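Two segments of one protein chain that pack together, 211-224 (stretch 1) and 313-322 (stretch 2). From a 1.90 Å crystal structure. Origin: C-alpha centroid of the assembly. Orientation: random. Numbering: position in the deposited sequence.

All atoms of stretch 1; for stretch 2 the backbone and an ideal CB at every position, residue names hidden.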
# COMPACT_ATOMS: atom_id res chain seq x y z
N HIS A 211 -14.10 0.91 3.27
CA HIS A 211 -13.46 -0.05 4.16
C HIS A 211 -13.48 0.47 5.60
O HIS A 211 -14.52 0.82 6.15
CB HIS A 211 -12.02 -0.27 3.70
CG HIS A 211 -11.40 -1.47 4.36
ND1 HIS A 211 -12.08 -2.35 5.14
CD2 HIS A 211 -10.08 -1.93 4.25
CE1 HIS A 211 -11.20 -3.30 5.49
NE2 HIS A 211 -9.99 -3.08 4.96
N GLY A 212 -12.31 0.53 6.26
CA GLY A 212 -12.32 1.00 7.65
C GLY A 212 -12.83 2.46 7.79
O GLY A 212 -13.40 2.85 8.79
N GLY A 213 -12.56 3.25 6.76
CA GLY A 213 -12.94 4.66 6.77
C GLY A 213 -14.43 4.90 6.95
O GLY A 213 -14.85 6.01 7.26
N ALA A 214 -15.24 3.86 6.74
CA ALA A 214 -16.68 4.00 6.90
C ALA A 214 -16.97 4.40 8.35
O ALA A 214 -17.98 5.04 8.64
CB ALA A 214 -17.38 2.69 6.56
N SER A 215 -16.08 4.02 9.26
CA SER A 215 -16.26 4.36 10.68
C SER A 215 -16.27 5.87 10.90
O SER A 215 -16.98 6.37 11.77
CB SER A 215 -15.17 3.70 11.53
OG SER A 215 -13.88 4.22 11.22
N GLU A 216 -15.48 6.60 10.12
CA GLU A 216 -15.43 8.06 10.27
C GLU A 216 -16.63 8.72 9.58
O GLU A 216 -16.97 9.86 9.88
CB GLU A 216 -14.13 8.61 9.68
CG GLU A 216 -12.88 7.92 10.23
CD GLU A 216 -11.59 8.62 9.85
OE1 GLU A 216 -11.62 9.48 8.95
OE2 GLU A 216 -10.55 8.29 10.47
N LYS A 217 -17.26 8.00 8.67
CA LYS A 217 -18.43 8.53 7.96
C LYS A 217 -19.74 8.30 8.70
O LYS A 217 -20.77 8.91 8.43
CB LYS A 217 -18.50 7.87 6.57
CG LYS A 217 -17.61 8.58 5.55
CD LYS A 217 -18.38 9.37 4.48
CE LYS A 217 -17.46 10.17 3.56
NZ LYS A 217 -18.05 11.49 3.33
N VAL A 218 -19.74 7.32 9.63
CA VAL A 218 -20.99 7.01 10.30
C VAL A 218 -21.55 8.14 11.17
O VAL A 218 -22.71 8.53 11.07
CB VAL A 218 -20.88 5.68 11.04
CG1 VAL A 218 -22.05 5.53 12.01
CG2 VAL A 218 -20.93 4.53 10.04
N PRO A 219 -20.74 8.67 12.09
CA PRO A 219 -21.20 9.77 12.93
C PRO A 219 -21.90 10.90 12.15
O PRO A 219 -23.00 11.33 12.47
CB PRO A 219 -19.99 10.24 13.75
CG PRO A 219 -19.13 9.00 13.94
CD PRO A 219 -19.40 8.27 12.54
N PRO A 220 -21.25 11.40 11.08
CA PRO A 220 -21.85 12.48 10.27
C PRO A 220 -23.14 12.03 9.58
O PRO A 220 -24.08 12.83 9.39
CB PRO A 220 -20.75 12.79 9.25
CG PRO A 220 -19.53 11.93 9.43
CD PRO A 220 -19.91 11.06 10.59
N MET A 221 -23.19 10.76 9.20
CA MET A 221 -24.37 10.22 8.55
C MET A 221 -25.51 10.16 9.55
O MET A 221 -26.64 10.52 9.25
CB MET A 221 -24.09 8.81 8.02
CG MET A 221 -25.30 8.16 7.37
SD MET A 221 -25.11 6.37 7.22
CE MET A 221 -25.27 5.87 8.92
N LEU A 222 -25.19 9.71 10.76
CA LEU A 222 -26.20 9.62 11.82
C LEU A 222 -26.76 11.01 12.12
O LEU A 222 -27.96 11.19 12.32
CB LEU A 222 -25.57 9.02 13.09
CG LEU A 222 -25.09 7.57 12.94
CD1 LEU A 222 -24.40 7.11 14.22
CD2 LEU A 222 -26.28 6.67 12.62
N GLU A 223 -25.88 12.01 12.15
CA GLU A 223 -26.30 13.38 12.42
C GLU A 223 -27.12 13.93 11.25
O GLU A 223 -28.06 14.71 11.46
CB GLU A 223 -25.07 14.25 12.72
CG GLU A 223 -24.57 13.98 14.14
CD GLU A 223 -23.11 14.33 14.39
OE1 GLU A 223 -22.37 14.62 13.43
OE2 GLU A 223 -22.69 14.28 15.57
N GLU A 224 -26.79 13.49 10.04
CA GLU A 224 -27.51 13.92 8.85
C GLU A 224 -28.94 13.41 8.95
O GLU A 224 -29.89 14.09 8.56
CB GLU A 224 -26.85 13.34 7.59
CG GLU A 224 -27.33 13.98 6.31
CD GLU A 224 -26.86 13.23 5.07
OE1 GLU A 224 -25.71 12.75 5.07
OE2 GLU A 224 -27.63 13.14 4.10
N UNK A 313 -11.13 11.60 18.89
CA UNK A 313 -11.41 12.45 17.72
C UNK A 313 -11.85 11.57 16.55
O UNK A 313 -11.30 10.49 16.35
CB UNK A 313 -10.18 13.28 17.34
N UNK A 314 -12.82 12.03 15.79
CA UNK A 314 -13.34 11.27 14.65
C UNK A 314 -12.27 10.91 13.61
O UNK A 314 -12.31 9.87 12.98
CB UNK A 314 -14.45 12.07 13.97
N UNK A 315 -11.30 11.83 13.41
CA UNK A 315 -10.28 11.54 12.40
C UNK A 315 -9.19 10.59 12.91
O UNK A 315 -8.15 10.38 12.29
CB UNK A 315 -9.64 12.85 11.93
N UNK A 316 -9.45 10.00 14.11
CA UNK A 316 -8.57 8.96 14.63
C UNK A 316 -9.25 7.57 14.63
O UNK A 316 -8.63 6.55 14.92
CB UNK A 316 -8.12 9.33 16.05
N UNK A 317 -10.58 7.56 14.34
CA UNK A 317 -11.33 6.30 14.36
C UNK A 317 -10.66 5.19 13.49
O UNK A 317 -10.50 4.06 13.93
CB UNK A 317 -12.76 6.55 13.87
N UNK A 318 -10.28 5.52 12.26
CA UNK A 318 -9.65 4.52 11.41
C UNK A 318 -8.29 4.11 11.98
O UNK A 318 -7.88 2.95 11.86
CB UNK A 318 -9.49 5.05 9.98
N UNK A 319 -7.60 5.04 12.62
CA UNK A 319 -6.29 4.74 13.21
C UNK A 319 -6.47 3.82 14.42
O UNK A 319 -5.58 3.03 14.74
CB UNK A 319 -5.57 6.03 13.62
N UNK A 320 -7.61 3.94 15.10
CA UNK A 320 -7.88 3.08 16.26
C UNK A 320 -8.11 1.66 15.75
O UNK A 320 -7.71 0.69 16.39
CB UNK A 320 -9.08 3.58 17.06
N UNK A 321 -8.77 1.57 14.60
CA UNK A 321 -9.04 0.29 13.96
C UNK A 321 -7.67 -0.33 13.64
O UNK A 321 -7.41 -1.50 13.95
CB UNK A 321 -9.90 0.45 12.71
N UNK A 322 -6.79 0.48 13.05
CA UNK A 322 -5.45 0.02 12.67
C UNK A 322 -4.59 -0.41 13.87
O UNK A 322 -3.81 -1.36 13.77
CB UNK A 322 -4.73 1.13 11.90

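Position 313 lies out of reach of stretch 1. Its phi/psi of -65/141 is extended and open to many residues, proline among them. The residue is P313.

At 314 the CA-to-CB bond points sideways, and the ideal CB is 5.3 Å from E216 O. Farther along stretch 1 lie the ring of P219 and then the carboxylate of E223. A long side chain suits, and a positive charge at its end would suit best: lysine or arginine. The residue is R314. NH2 donates to E223 OE2 at 2.6 Å and NH1 to E223 OE1 at 3.2 Å, a two-pronged salt bridge. E223 OE2 sits at the edge of the guanidinium, while P219 CB covers one face, 3.4 Å from R314 CZ.

At 315 the CB points away. Phi/psi of -80/10 is undemanding, and small or polar residues would do. The residue is N315. Its backbone O accepts a hydrogen bond from water 1 at 2.7 Å, and the same water donates to E216 OE2 at 2.8 Å.

Position 316 also points away, with nothing of stretch 1 near its CB. Stretch 1 sets no preference. The residue is M316.

At 317 the CB points toward stretch 1, 3.7 Å from S215 OG and 3.9 Å from E216 CG. The P219 ring lies beyond. A leucine, methionine or aromatic residue could reach it. The residue is F317, chi1 m. At the ring edge, P219 CG is 3.8 Å from F317 CE2, and S215 O is 3.6 Å from F317 CD2.

At 318 the CB points toward stretch 1, 3.4 Å from E216 OE2. G213 CA is only 5.7 Å from the CA of 318, so space is limited. A small side chain fits, and a hydroxyl could address the carboxylate: serine or threonine. The residue is T318, chi1 m. T318 OG1 lies 3.0 Å from E216 OE2 and 3.5 Å from G213 CA. T318 N makes a weak hydrogen bond to E216 OE2 at 3.3 Å.

Position 319 points away, and 320 is out of reach. Many helix-compatible residues would do at both. They are A319, whose N donates to water 1 at 2.9 Å, and L320.

At 321 the CB again points toward stretch 1, but nothing there lies within 5.5 Å. The gap calls for a large side chain, and G212 offers bare backbone to it. The residue is F321, chi1 t, with CD2 4.0 Å from G212 CA.

Position 322 is out of reach of stretch 1, which sets no preference; many helix-compatible residues would do. The residue is A322.

Stretch 2 (313-322) PRNMFTALFA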
# COMPACT_ATOMS: atom_id res chain seq x y z
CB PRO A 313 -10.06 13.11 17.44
CG PRO A 313 -9.00 12.65 18.39
CD PRO A 313 -9.71 11.67 19.27
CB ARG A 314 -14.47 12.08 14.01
CG ARG A 314 -15.66 12.22 14.96
CD ARG A 314 -16.88 12.89 14.31
NE ARG A 314 -18.01 12.86 15.24
CZ ARG A 314 -19.18 13.38 14.84
NH1 ARG A 314 -19.30 13.90 13.63
NH2 ARG A 314 -20.24 13.34 15.66
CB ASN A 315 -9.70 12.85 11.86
CG ASN A 315 -8.82 13.52 12.88
OD1 ASN A 315 -9.01 13.41 14.08
ND2 ASN A 315 -7.82 14.26 12.36
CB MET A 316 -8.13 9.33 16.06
CG MET A 316 -7.01 8.42 16.58
SD MET A 316 -6.77 8.54 18.36
CE MET A 316 -5.91 10.12 18.39
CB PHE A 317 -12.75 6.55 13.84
CG PHE A 317 -13.63 7.26 14.85
CD1 PHE A 317 -13.09 7.82 16.00
CD2 PHE A 317 -14.98 7.40 14.58
CE1 PHE A 317 -13.92 8.52 16.88
CE2 PHE A 317 -15.80 8.11 15.46
CZ PHE A 317 -15.27 8.67 16.61
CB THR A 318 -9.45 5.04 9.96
OG1 THR A 318 -10.72 5.44 9.42
CG2 THR A 318 -8.89 3.94 9.07
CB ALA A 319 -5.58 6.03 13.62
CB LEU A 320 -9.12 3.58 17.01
CG LEU A 320 -8.93 4.89 17.78
CD1 LEU A 320 -10.28 5.38 18.29
CD2 LEU A 320 -7.95 4.69 18.93
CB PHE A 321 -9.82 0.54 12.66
CG PHE A 321 -10.42 -0.70 12.04
CD1 PHE A 321 -9.86 -1.96 12.23
CD2 PHE A 321 -11.54 -0.59 11.20
CE1 PHE A 321 -10.39 -3.09 11.60
CE2 PHE A 321 -12.08 -1.72 10.57
CZ PHE A 321 -11.51 -2.96 10.77
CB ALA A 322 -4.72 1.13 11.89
O HOH W 1 -8.05 7.78 11.72
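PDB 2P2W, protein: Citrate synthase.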